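Local structure of endoglucanase (Ruminococcus champanellensis, 6WQV) at residues L14-L19 and I205-V210; T195-G200 and D230-K235; Y246-N251 and N298-W303; G287-L292 and N306-A311. The protein probably cleaves internal beta-1,4 linkages in cellulose and related plant polysaccharides such as xylan, as a broad-specificity family 5 endoglucanase. One frame throughout, in Å; residues are numbered along the deposited sequence.

Contact 1: residues L14-L19 and I205-V210; sequences LTASQL and IRCLMV
C207 sets its sulfur against the first turn of helix 16-22, touching A16 and L19. SG lies beside the backbone N of C207 and opposite its carbonyl carbon (chi1 -74°), which lets it reach A16, whose CA is 3.7 Å from SG. The A16 methyl stands alongside the sulfur rather than head-on. L19, one turn further, arrives from the other end of the turn: its CG is anti to its own backbone N (chi1 -174°), and the branch CD1 lies 3.8 Å from C207 SG and equally near C207 CB. The carbonyl O of L14 is a looser neighbour of the sulfur. The turn itself is fixed by a capping box: Q18 N donates to T15 OG1 over 3.1 Å, and T15 N donates in return to Q18 OE1 over 2.9 Å. Beyond the sulfur a water joins the two backbones, accepting from L14 N at 3.1 Å and donating to I205 O at 3.2 Å. The ammonium of K235 also bonds both L14 O and I205 O, so two carbonyls from different segments share one cation. A16 touches I237 and P283, and L19 touches I158, which places the helix across the floor of the TIM barrel, where the strands begin. No direct hydrogen bond crosses between the segments: a buried apolar sulfur-methyl fit does the packing, while water and a lysine from elsewhere satisfy the backbone at its margin.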
loop_
_atom_site.group_PDB
_atom_site.type_symbol
_atom_site.label_atom_id
_atom_site.label_comp_id
_atom_site.label_asym_id
_atom_site.label_seq_id
_atom_site.Cartn_x
_atom_site.Cartn_y
_atom_site.Cartn_z
ATOM N N LEU A 14 12.728 0.502 17.085
ATOM C CA LEU A 14 12.879 -0.840 16.553
ATOM C C LEU A 14 13.335 -0.783 15.106
ATOM O O LEU A 14 12.998 0.148 14.366
ATOM C CB LEU A 14 11.549 -1.579 16.571
ATOM C CG LEU A 14 10.888 -1.758 17.932
ATOM C CD1 LEU A 14 9.544 -2.430 17.716
ATOM C CD2 LEU A 14 11.768 -2.562 18.851
ATOM N N THR A 15 14.068 -1.807 14.688
ATOM C CA THR A 15 14.432 -1.876 13.282
ATOM C C THR A 15 13.229 -2.295 12.437
ATOM O O THR A 15 12.215 -2.807 12.933
ATOM C CB THR A 15 15.535 -2.902 13.051
ATOM O OG1 THR A 15 15.009 -4.216 13.284
ATOM C CG2 THR A 15 16.707 -2.658 13.960
ATOM N N ALA A 16 13.363 -2.104 11.124
ATOM C CA ALA A 16 12.291 -2.510 10.219
ATOM C C ALA A 16 12.011 -4.002 10.338
ATOM O O ALA A 16 10.851 -4.423 10.336
ATOM C CB ALA A 16 12.666 -2.154 8.781
ATOM N N SER A 17 13.059 -4.818 10.430
ATOM C CA SER A 17 12.847 -6.252 10.583
ATOM C C SER A 17 12.075 -6.555 11.859
ATOM O O SER A 17 11.172 -7.401 11.862
ATOM C CB SER A 17 14.184 -6.988 10.593
ATOM O OG SER A 17 14.808 -6.918 9.324
ATOM N N GLN A 18 12.433 -5.892 12.963
ATOM C CA GLN A 18 11.733 -6.123 14.222
ATOM C C GLN A 18 10.268 -5.719 14.130
ATOM O O GLN A 18 9.391 -6.423 14.647
ATOM C CB GLN A 18 12.427 -5.364 15.356
ATOM C CG GLN A 18 13.744 -5.989 15.794
ATOM C CD GLN A 18 14.566 -5.097 16.717
ATOM O OE1 GLN A 18 14.476 -3.871 16.668
ATOM N NE2 GLN A 18 15.376 -5.723 17.561
ATOM N N LEU A 19 9.977 -4.590 13.479
ATOM C CA LEU A 19 8.596 -4.161 13.327
ATOM C C LEU A 19 7.821 -5.149 12.469
ATOM O O LEU A 19 6.698 -5.537 12.816
ATOM C CB LEU A 19 8.569 -2.757 12.725
ATOM C CG LEU A 19 7.225 -2.053 12.615
ATOM C CD1 LEU A 19 7.397 -0.576 12.296
ATOM C CD2 LEU A 19 6.375 -2.703 11.538
ATOM N N ILE A 205 12.930 8.341 13.653
ATOM C CA ILE A 205 13.167 6.907 13.802
ATOM C C ILE A 205 11.968 6.074 13.363
ATOM O O ILE A 205 11.912 4.867 13.626
ATOM C CB ILE A 205 13.582 6.551 15.243
ATOM C CG1 ILE A 205 12.540 7.047 16.254
ATOM C CG2 ILE A 205 14.947 7.123 15.573
ATOM C CD1 ILE A 205 12.643 6.403 17.628
ATOM N N ARG A 206 11.014 6.699 12.687
ATOM C CA ARG A 206 9.883 5.966 12.127
ATOM C C ARG A 206 10.332 5.069 10.974
ATOM O O ARG A 206 11.181 5.447 10.166
ATOM C CB ARG A 206 8.845 6.963 11.610
ATOM C CG ARG A 206 7.513 6.342 11.190
ATOM C CD ARG A 206 6.454 7.392 10.830
ATOM N NE ARG A 206 6.381 8.429 11.855
ATOM C CZ ARG A 206 5.844 8.273 13.065
ATOM N NH1 ARG A 206 5.295 7.120 13.418
ATOM N NH2 ARG A 206 5.864 9.284 13.926
ATOM N N CYS A 207 9.744 3.881 10.879
ATOM C CA CYS A 207 9.972 3.047 9.708
ATOM C C CYS A 207 9.191 3.591 8.517
ATOM O O CYS A 207 8.051 4.054 8.651
ATOM C CB CYS A 207 9.577 1.599 9.991
ATOM S SG CYS A 207 10.749 0.744 11.053
ATOM N N LEU A 208 9.815 3.543 7.338
ATOM C CA LEU A 208 9.247 4.087 6.118
ATOM C C LEU A 208 9.272 3.025 5.026
ATOM O O LEU A 208 10.183 2.196 4.965
ATOM C CB LEU A 208 10.063 5.291 5.660
ATOM C CG LEU A 208 10.348 6.380 6.697
ATOM C CD1 LEU A 208 11.255 7.440 6.071
ATOM C CD2 LEU A 208 9.071 6.981 7.227
ATOM N N MET A 209 8.260 3.065 4.162
ATOM C CA MET A 209 8.126 2.119 3.062
ATOM C C MET A 209 8.274 2.853 1.734
ATOM O O MET A 209 7.805 3.988 1.583
ATOM C CB MET A 209 6.764 1.401 3.116
ATOM C CG MET A 209 6.665 0.298 4.172
ATOM S SD MET A 209 4.974 -0.286 4.445
ATOM C CE MET A 209 4.543 -0.574 2.757
ATOM N N VAL A 210 8.949 2.209 0.786
ATOM C CA VAL A 210 9.146 2.751 -0.558
ATOM C C VAL A 210 8.896 1.667 -1.598
ATOM O O VAL A 210 9.296 0.507 -1.403
ATOM C CB VAL A 210 10.554 3.343 -0.750
ATOM C CG1 VAL A 210 10.721 4.634 0.039
ATOM C CG2 VAL A 210 11.638 2.324 -0.372
HETATM O O HOH W 1 11.028 2.761 15.881
#

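Contact 2: residues T195-G200 and D230-K235; sequences TVRATG and DTVANK
R197 bends at chi2 (-56°) to carry its guanidinium from helix 179-197 to D230, whose CG lies broadly anti to its own backbone N (chi1 -152°) and brings the carboxylate up to meet it. The two flat groups are almost coplanar, 9° apart, and join side-on: NE of R197 donates to OD1 of D230 over 2.8 Å, and NH2 of R197 donates to OD2 of D230 over 2.8 Å. Both bonds are nearly straight and both use the syn lone pairs. OD1 is gripped a second time, by T231 N at 2.8 Å, which comes in on the anti side and out of the carboxylate plane. CG1 of V232 lies over one face of the guanidinium, toward the rim, 3.9 Å from NH2 of R197. T231 OG1 approaches the aliphatic part of R197, 3.4 Å from CG, and K235 CB comes obliquely within 3.4 Å of NH2. The remaining nitrogen, NH1, bonds the carbonyls of N203 and R206. A bidentate salt bridge with every guanidinium nitrogen engaged should fix the rotation of the guanidinium and largely offset its charge, joining helix 179-197 to the loop before strand 236-241.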
loop_
_atom_site.group_PDB
_atom_site.type_symbol
_atom_site.label_atom_id
_atom_site.label_comp_id
_atom_site.label_asym_id
_atom_site.label_seq_id
_atom_site.Cartn_x
_atom_site.Cartn_y
_atom_site.Cartn_z
ATOM N N THR A 195 12.576 14.235 3.315
ATOM C CA THR A 195 11.522 15.142 3.762
ATOM C C THR A 195 10.986 14.725 5.125
ATOM O O THR A 195 10.749 15.571 5.998
ATOM C CB THR A 195 10.406 15.157 2.713
ATOM O OG1 THR A 195 10.899 15.714 1.483
ATOM C CG2 THR A 195 9.174 15.945 3.189
ATOM N N VAL A 196 10.805 13.421 5.336
ATOM C CA VAL A 196 10.300 12.951 6.616
ATOM C C VAL A 196 11.338 13.152 7.713
ATOM O O VAL A 196 11.018 13.637 8.805
ATOM C CB VAL A 196 9.863 11.480 6.492
ATOM C CG1 VAL A 196 9.563 10.905 7.868
ATOM C CG2 VAL A 196 8.659 11.343 5.568
ATOM N N ARG A 197 12.604 12.805 7.445
ATOM C CA ARG A 197 13.616 12.888 8.497
ATOM C C ARG A 197 13.853 14.329 8.934
ATOM O O ARG A 197 14.232 14.575 10.087
ATOM C CB ARG A 197 14.926 12.242 8.042
ATOM C CG ARG A 197 14.827 10.776 7.657
ATOM C CD ARG A 197 14.237 9.927 8.784
ATOM N NE ARG A 197 14.335 8.511 8.444
ATOM C CZ ARG A 197 13.505 7.573 8.876
ATOM N NH1 ARG A 197 12.489 7.887 9.682
ATOM N NH2 ARG A 197 13.692 6.317 8.495
ATOM N N ALA A 198 13.623 15.289 8.033
ATOM C CA ALA A 198 13.807 16.703 8.326
ATOM C C ALA A 198 12.826 17.233 9.360
ATOM O O ALA A 198 13.010 18.364 9.834
ATOM C CB ALA A 198 13.663 17.491 7.022
ATOM N N THR A 199 11.799 16.469 9.720
ATOM C CA THR A 199 10.856 16.901 10.747
ATOM C C THR A 199 11.239 16.418 12.139
ATOM O O THR A 199 10.630 16.858 13.116
ATOM C CB THR A 199 9.421 16.471 10.411
ATOM O OG1 THR A 199 9.311 15.041 10.370
ATOM C CG2 THR A 199 9.004 17.038 9.063
ATOM N N GLY A 200 12.232 15.536 12.254
ATOM C CA GLY A 200 12.712 15.137 13.563
ATOM C C GLY A 200 11.652 14.467 14.430
ATOM O O GLY A 200 10.642 13.940 13.957
ATOM N N ASP A 230 19.653 6.860 4.244
ATOM C CA ASP A 230 18.881 7.278 5.404
ATOM C C ASP A 230 19.810 7.884 6.446
ATOM O O ASP A 230 21.031 7.710 6.408
ATOM C CB ASP A 230 18.088 6.087 5.991
ATOM C CG ASP A 230 16.801 6.504 6.715
ATOM O OD1 ASP A 230 16.589 7.706 6.995
ATOM O OD2 ASP A 230 15.984 5.603 7.009
ATOM N N THR A 231 19.214 8.641 7.358
ATOM C CA THR A 231 19.919 9.266 8.461
ATOM C C THR A 231 20.033 8.350 9.668
ATOM O O THR A 231 20.728 8.689 10.632
ATOM C CB THR A 231 19.141 10.511 8.874
ATOM O OG1 THR A 231 17.781 10.140 9.109
ATOM C CG2 THR A 231 19.164 11.556 7.774
ATOM N N VAL A 232 19.356 7.208 9.632
ATOM C CA VAL A 232 19.321 6.243 10.717
ATOM C C VAL A 232 19.322 4.864 10.077
ATOM O O VAL A 232 18.859 4.687 8.947
ATOM C CB VAL A 232 18.079 6.461 11.608
ATOM C CG1 VAL A 232 16.826 6.538 10.759
ATOM C CG2 VAL A 232 17.961 5.366 12.652
ATOM N N ALA A 233 19.860 3.889 10.798
ATOM C CA ALA A 233 20.050 2.566 10.228
ATOM C C ALA A 233 18.786 1.722 10.321
ATOM O O ALA A 233 18.033 1.804 11.295
ATOM C CB ALA A 233 21.191 1.846 10.943
ATOM N N ASN A 234 18.552 0.927 9.278
ATOM C CA ASN A 234 17.618 -0.202 9.332
ATOM C C ASN A 234 16.178 0.224 9.588
ATOM O O ASN A 234 15.466 -0.400 10.377
ATOM C CB ASN A 234 18.076 -1.213 10.381
ATOM C CG ASN A 234 19.408 -1.828 10.042
ATOM O OD1 ASN A 234 19.598 -2.320 8.937
ATOM N ND2 ASN A 234 20.350 -1.778 10.982
ATOM N N LYS A 235 15.721 1.262 8.885
ATOM C CA LYS A 235 14.356 1.749 9.054
ATOM C C LYS A 235 13.535 1.743 7.767
ATOM O O LYS A 235 12.398 2.229 7.780
ATOM C CB LYS A 235 14.358 3.169 9.644
ATOM C CG LYS A 235 14.958 3.299 11.031
ATOM C CD LYS A 235 14.064 2.722 12.119
ATOM C CE LYS A 235 14.612 3.059 13.496
ATOM N NZ LYS A 235 13.616 2.769 14.561
#

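Contact 3: residues Y246-N251 and N298-W303; sequences YNFALN and NGRVLW
Y246 O is gripped by two backbone donors, L250 N at 2.9 Å and N251 N at 3.0 Å, which reach it from opposite faces of the carbonyl plane and close the short helix 246-249 that carries F248 to W303. F248 reaches across from this helix with CG anti to its backbone N (chi1 174°), so the far end of its ring meets the surface of helix 297-313 between R300 and W303. CE2 of F248 sits over one face of the indole, 3.6 Å from CG of W303 and toward the rim of the ring system, and it also touches W303 CB at 3.7 Å. The phenyl plane is inclined by 49° to the five-membered ring, with centroids 5.2 Å apart, so the pair is neither a stack nor a T. On the other flank, CG of R300 lies 3.9 Å from CZ of F248, and the same CZ is 3.8 Å from G299 O. The polar end of R300 turns elsewhere, bonding A291 O and making a cation-pi contact with Y345; the indole N-H of W303 is taken by S244 O. F258 adds a third aromatic ring, edge-to-face with W303 and also against F248. L250, just beyond F248, touches the bound glucose. The contact is thus mainly van der Waals, with no hydrogen bond across it and the polar ends of R300 and W303 paired outside it, and it packs the short helix, next to a substrate-pocket residue, against a barrel helix.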
loop_
_atom_site.group_PDB
_atom_site.type_symbol
_atom_site.label_atom_id
_atom_site.label_comp_id
_atom_site.label_asym_id
_atom_site.label_seq_id
_atom_site.Cartn_x
_atom_site.Cartn_y
_atom_site.Cartn_z
ATOM N N TYR A 246 -0.969 -13.864 -12.107
ATOM C CA TYR A 246 -1.740 -12.747 -12.650
ATOM C C TYR A 246 -3.075 -13.188 -13.240
ATOM O O TYR A 246 -4.121 -12.592 -12.950
ATOM C CB TYR A 246 -0.913 -11.998 -13.705
ATOM C CG TYR A 246 -1.737 -11.000 -14.494
ATOM C CD1 TYR A 246 -2.114 -9.794 -13.928
ATOM C CD2 TYR A 246 -2.151 -11.271 -15.792
ATOM C CE1 TYR A 246 -2.877 -8.878 -14.627
ATOM C CE2 TYR A 246 -2.920 -10.358 -16.505
ATOM C CZ TYR A 246 -3.280 -9.163 -15.916
ATOM O OH TYR A 246 -4.041 -8.241 -16.599
ATOM N N ASN A 247 -3.069 -14.195 -14.111
ATOM C CA ASN A 247 -4.304 -14.529 -14.814
ATOM C C ASN A 247 -5.411 -14.923 -13.846
ATOM O O ASN A 247 -6.573 -14.540 -14.029
ATOM C CB ASN A 247 -4.055 -15.626 -15.846
ATOM C CG ASN A 247 -3.393 -15.094 -17.096
ATOM O OD1 ASN A 247 -3.611 -13.945 -17.482
ATOM N ND2 ASN A 247 -2.567 -15.917 -17.728
ATOM N N PHE A 248 -5.064 -15.680 -12.804
ATOM C CA PHE A 248 -6.043 -16.111 -11.810
ATOM C C PHE A 248 -6.452 -14.958 -10.904
ATOM O O PHE A 248 -7.646 -14.746 -10.645
ATOM C CB PHE A 248 -5.415 -17.229 -10.971
ATOM C CG PHE A 248 -6.259 -17.676 -9.803
ATOM C CD1 PHE A 248 -7.348 -18.501 -10.008
ATOM C CD2 PHE A 248 -5.956 -17.284 -8.505
ATOM C CE1 PHE A 248 -8.129 -18.921 -8.956
ATOM C CE2 PHE A 248 -6.744 -17.707 -7.444
ATOM C CZ PHE A 248 -7.820 -18.528 -7.671
ATOM N N ALA A 249 -5.479 -14.198 -10.420
ATOM C CA ALA A 249 -5.684 -13.310 -9.284
ATOM C C ALA A 249 -6.157 -11.917 -9.677
ATOM O O ALA A 249 -6.910 -11.291 -8.921
ATOM C CB ALA A 249 -4.377 -13.181 -8.495
ATOM N N LEU A 250 -5.695 -11.395 -10.816
ATOM C CA LEU A 250 -5.917 -9.993 -11.161
ATOM C C LEU A 250 -6.555 -9.773 -12.524
ATOM O O LEU A 250 -7.173 -8.721 -12.724
ATOM C CB LEU A 250 -4.594 -9.214 -11.099
ATOM C CG LEU A 250 -4.633 -7.703 -11.333
ATOM C CD1 LEU A 250 -5.621 -7.010 -10.403
ATOM C CD2 LEU A 250 -3.228 -7.103 -11.168
ATOM N N ASN A 251 -6.445 -10.716 -13.456
ATOM C CA ASN A 251 -7.022 -10.573 -14.790
ATOM C C ASN A 251 -8.508 -10.896 -14.725
ATOM O O ASN A 251 -8.890 -12.049 -14.495
ATOM C CB ASN A 251 -6.313 -11.530 -15.741
ATOM C CG ASN A 251 -6.737 -11.350 -17.191
ATOM O OD1 ASN A 251 -7.667 -10.603 -17.496
ATOM N ND2 ASN A 251 -6.053 -12.047 -18.090
ATOM N N ASN A 298 -13.320 -22.764 -4.015
ATOM C CA ASN A 298 -12.348 -23.819 -3.724
ATOM C C ASN A 298 -10.965 -23.441 -4.244
ATOM O O ASN A 298 -9.954 -23.649 -3.558
ATOM C CB ASN A 298 -12.808 -25.168 -4.279
ATOM C CG ASN A 298 -14.000 -25.734 -3.524
ATOM O OD1 ASN A 298 -14.261 -25.369 -2.375
ATOM N ND2 ASN A 298 -14.729 -26.635 -4.169
ATOM N N GLY A 299 -10.903 -22.855 -5.440
ATOM C CA GLY A 299 -9.624 -22.414 -5.974
ATOM C C GLY A 299 -9.015 -21.271 -5.188
ATOM O O GLY A 299 -7.804 -21.247 -4.949
ATOM N N ARG A 300 -9.832 -20.304 -4.774
ATOM C CA ARG A 300 -9.281 -19.207 -3.994
ATOM C C ARG A 300 -8.823 -19.670 -2.618
ATOM O O ARG A 300 -7.839 -19.134 -2.087
ATOM C CB ARG A 300 -10.278 -18.054 -3.877
ATOM C CG ARG A 300 -10.527 -17.329 -5.196
ATOM C CD ARG A 300 -10.884 -15.864 -4.981
ATOM N NE ARG A 300 -12.198 -15.719 -4.360
ATOM C CZ ARG A 300 -12.641 -14.598 -3.796
ATOM N NH1 ARG A 300 -11.890 -13.510 -3.765
ATOM N NH2 ARG A 300 -13.853 -14.586 -3.261
ATOM N N VAL A 301 -9.515 -20.646 -2.021
ATOM C CA VAL A 301 -9.084 -21.195 -0.733
ATOM C C VAL A 301 -7.732 -21.882 -0.872
ATOM O O VAL A 301 -6.829 -21.684 -0.052
ATOM C CB VAL A 301 -10.160 -22.135 -0.160
ATOM C CG1 VAL A 301 -9.611 -22.964 1.001
ATOM C CG2 VAL A 301 -11.379 -21.335 0.299
ATOM N N LEU A 302 -7.565 -22.695 -1.914
ATOM C CA LEU A 302 -6.290 -23.372 -2.122
ATOM C C LEU A 302 -5.186 -22.364 -2.399
ATOM O O LEU A 302 -4.084 -22.455 -1.840
ATOM C CB LEU A 302 -6.429 -24.357 -3.279
ATOM C CG LEU A 302 -5.198 -25.182 -3.642
ATOM C CD1 LEU A 302 -4.835 -26.097 -2.491
ATOM C CD2 LEU A 302 -5.427 -25.976 -4.914
ATOM N N TRP A 303 -5.463 -21.393 -3.272
ATOM C CA TRP A 303 -4.508 -20.323 -3.545
ATOM C C TRP A 303 -4.153 -19.569 -2.270
ATOM O O TRP A 303 -2.973 -19.334 -1.983
ATOM C CB TRP A 303 -5.106 -19.382 -4.601
ATOM C CG TRP A 303 -4.398 -18.080 -4.733
ATOM C CD1 TRP A 303 -3.327 -17.801 -5.532
ATOM C CD2 TRP A 303 -4.710 -16.868 -4.041
ATOM N NE1 TRP A 303 -2.951 -16.482 -5.376
ATOM C CE2 TRP A 303 -3.788 -15.892 -4.467
ATOM C CE3 TRP A 303 -5.684 -16.517 -3.103
ATOM C CZ2 TRP A 303 -3.810 -14.582 -3.981
ATOM C CZ3 TRP A 303 -5.703 -15.219 -2.617
ATOM C CH2 TRP A 303 -4.767 -14.273 -3.051
#

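Contact 4: residues G287-L292 and N306-A311; sequences GQFGAL and NYLRIA. Unlike the reference sequence in segment 287-292: Q288 (reference Glu). With GLC (alpha-D-glucopyranose), chain E.
Q288 and F289 leave strand 284-289 on opposite faces, one toward the bound sugar and the other toward helix 297-313. Q288, which replaces the glutamate of the reference sequence, accepts from O2 of the glucose at OE1 over 2.7 Å. Its amide is also held by R75 at OE1 and by the hydroxyl of Y243 at NE2, while H119, N163, H241 and E331 bond the same sugar. F289 has CG wedged between its own backbone N and carbonyl carbon (chi1 81°), which swings the ring over Y307. The two rings form an offset stack, planes 24° apart and centroids 4.5 Å apart: CD2 of F289 lies over the centre of the tyrosine ring, 3.7 Å from its CE1. The side chains run past each other in opposite directions, so CB of F289 ends up 3.4 Å from OH of Y307, and that hydroxyl bonds S242 O. At the other end of the phenyl, CZ meets CD2 of L308 at 3.7 Å, and W320 meets the ring edge-to-face. After F289 the chain leaves the strand, and L292 pairs with A249 through the backbone. Strand 284-289, helix 297-313 and strand 318-322 make a beta-alpha-beta unit of the TIM barrel: aromatic packing outside the sheet, and at the carboxyl end of the strand the sugar-binding site of this family 5 glycosidase.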
loop_
_atom_site.group_PDB
_atom_site.type_symbol
_atom_site.label_atom_id
_atom_site.label_comp_id
_atom_site.label_asym_id
_atom_site.label_seq_id
_atom_site.Cartn_x
_atom_site.Cartn_y
_atom_site.Cartn_z
ATOM N N GLY A 287 2.604 -5.308 0.205
ATOM C CA GLY A 287 1.642 -4.334 0.686
ATOM C C GLY A 287 0.283 -4.431 0.050
ATOM O O GLY A 287 -0.675 -3.861 0.588
ATOM N N GLN A 288 0.181 -5.136 -1.080
ATOM C CA GLN A 288 -1.104 -5.517 -1.652
ATOM C C GLN A 288 -0.982 -6.875 -2.320
ATOM O O GLN A 288 -0.049 -7.104 -3.097
ATOM C CB GLN A 288 -1.572 -4.530 -2.722
ATOM C CG GLN A 288 -1.815 -3.114 -2.255
ATOM C CD GLN A 288 -2.382 -2.215 -3.355
ATOM O OE1 GLN A 288 -2.228 -0.999 -3.316
ATOM N NE2 GLN A 288 -3.044 -2.816 -4.334
ATOM N N PHE A 289 -1.944 -7.755 -2.041
ATOM C CA PHE A 289 -2.181 -8.972 -2.812
ATOM C C PHE A 289 -3.681 -9.253 -2.710
ATOM O O PHE A 289 -4.388 -8.679 -1.872
ATOM C CB PHE A 289 -1.335 -10.166 -2.306
ATOM C CG PHE A 289 -1.923 -10.849 -1.115
ATOM C CD1 PHE A 289 -1.963 -10.198 0.099
ATOM C CD2 PHE A 289 -2.471 -12.123 -1.203
ATOM C CE1 PHE A 289 -2.534 -10.792 1.193
ATOM C CE2 PHE A 289 -3.042 -12.723 -0.099
ATOM C CZ PHE A 289 -3.071 -12.056 1.095
ATOM N N GLY A 290 -4.157 -10.152 -3.557
ATOM C CA GLY A 290 -5.553 -10.562 -3.537
ATOM C C GLY A 290 -5.821 -11.407 -4.756
ATOM O O GLY A 290 -4.980 -11.535 -5.646
ATOM N N ALA A 291 -7.001 -12.018 -4.769
ATOM C CA ALA A 291 -7.474 -12.777 -5.923
ATOM C C ALA A 291 -8.936 -12.412 -6.138
ATOM O O ALA A 291 -9.739 -12.487 -5.204
ATOM C CB ALA A 291 -7.334 -14.291 -5.724
ATOM N N LEU A 292 -9.264 -12.006 -7.358
ATOM C CA LEU A 292 -10.618 -11.583 -7.686
ATOM C C LEU A 292 -11.629 -12.674 -7.383
ATOM O O LEU A 292 -11.373 -13.862 -7.595
ATOM C CB LEU A 292 -10.707 -11.334 -9.187
ATOM C CG LEU A 292 -9.897 -10.191 -9.781
ATOM C CD1 LEU A 292 -9.695 -10.424 -11.272
ATOM C CD2 LEU A 292 -10.601 -8.880 -9.567
ATOM N N ASN A 306 -1.947 -21.403 0.346
ATOM C CA ASN A 306 -0.566 -21.566 -0.093
ATOM C C ASN A 306 0.156 -20.230 -0.185
ATOM O O ASN A 306 1.349 -20.152 0.129
ATOM C CB ASN A 306 -0.537 -22.319 -1.417
ATOM C CG ASN A 306 -0.710 -23.798 -1.226
ATOM O OD1 ASN A 306 0.231 -24.491 -0.837
ATOM N ND2 ASN A 306 -1.921 -24.295 -1.465
ATOM N N TYR A 307 -0.534 -19.170 -0.616
ATOM C CA TYR A 307 0.099 -17.852 -0.675
ATOM C C TYR A 307 0.652 -17.460 0.694
ATOM O O TYR A 307 1.839 -17.132 0.832
ATOM C CB TYR A 307 -0.904 -16.816 -1.203
ATOM C CG TYR A 307 -0.280 -15.511 -1.690
ATOM C CD1 TYR A 307 0.359 -14.665 -0.804
ATOM C CD2 TYR A 307 -0.339 -15.141 -3.026
ATOM C CE1 TYR A 307 0.929 -13.490 -1.232
ATOM C CE2 TYR A 307 0.230 -13.966 -3.464
ATOM C CZ TYR A 307 0.864 -13.148 -2.561
ATOM O OH TYR A 307 1.432 -11.966 -2.968
ATOM N N LEU A 308 -0.184 -17.523 1.735
ATOM C CA LEU A 308 0.257 -17.108 3.060
ATOM C C LEU A 308 1.298 -18.063 3.630
ATOM O O LEU A 308 2.244 -17.624 4.302
ATOM C CB LEU A 308 -0.936 -16.977 4.001
ATOM C CG LEU A 308 -1.705 -15.662 3.970
ATOM C CD1 LEU A 308 -0.843 -14.491 4.451
ATOM C CD2 LEU A 308 -2.256 -15.352 2.595
ATOM N N ARG A 309 1.146 -19.371 3.387
ATOM C CA ARG A 309 2.124 -20.337 3.877
ATOM C C ARG A 309 3.491 -20.067 3.268
ATOM O O ARG A 309 4.506 -20.023 3.975
ATOM C CB ARG A 309 1.674 -21.772 3.568
ATOM C CG ARG A 309 2.640 -22.874 4.039
ATOM C CD ARG A 309 2.262 -24.293 3.579
ATOM N NE ARG A 309 2.148 -24.371 2.127
ATOM C CZ ARG A 309 3.185 -24.472 1.305
ATOM N NH1 ARG A 309 4.417 -24.519 1.793
ATOM N NH2 ARG A 309 2.987 -24.524 -0.006
ATOM N N ILE A 310 3.535 -19.885 1.950
ATOM C CA ILE A 310 4.813 -19.651 1.285
ATOM C C ILE A 310 5.393 -18.302 1.697
ATOM O O ILE A 310 6.592 -18.197 1.998
ATOM C CB ILE A 310 4.651 -19.774 -0.241
ATOM C CG1 ILE A 310 4.249 -21.198 -0.630
ATOM C CG2 ILE A 310 5.955 -19.413 -0.930
ATOM C CD1 ILE A 310 3.751 -21.325 -2.066
ATOM N N ALA A 311 4.567 -17.253 1.724
ATOM C CA ALA A 311 5.065 -15.940 2.125
ATOM C C ALA A 311 5.667 -15.999 3.525
ATOM O O ALA A 311 6.775 -15.502 3.755
ATOM C CB ALA A 311 3.954 -14.891 2.029
HETATM C C1 GLC E . -2.684 -1.668 -7.417
HETATM C C2 GLC E . -3.353 -0.446 -6.817
HETATM C C3 GLC E . -4.738 -0.536 -6.340
HETATM C C4 GLC E . -5.594 -1.293 -7.328
HETATM C C5 GLC E . -5.010 -2.682 -7.431
HETATM C C6 GLC E . -5.859 -3.671 -8.212
HETATM O O1 GLC E . -1.973 -2.469 -6.567
HETATM O O2 GLC E . -2.448 0.070 -5.794
HETATM O O3 GLC E . -5.235 0.846 -6.197
HETATM O O4 GLC E . -6.948 -1.302 -6.864
HETATM O O5 GLC E . -3.689 -2.593 -8.100
HETATM O O6 GLC E . -5.989 -3.299 -9.515
#

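Overall arrangement
The four contacts fall into two pairs on the eight-stranded barrel. Contacts 1 and 2 have centres 10 Å apart; helix 179-197 leads into strand 208-211, and A16 N bonds N234 O between them. Contacts 3 and 4, also 10 Å apart at their centres, share helix 297-313 and meet through the backbone bond of A249 and L292. The centres of contacts 2 and 3 are about 39 Å apart, on opposite sides of the chain's centre. Contacts 1 and 2 alternate along the chain and both close before contacts 3 and 4, which also alternate, begin; contacts 1 and 4 reach the same barrel sheet. The first pair lies where strands 208-211 and 236-241 begin; the second includes Q288 and L250 of the glycan pocket.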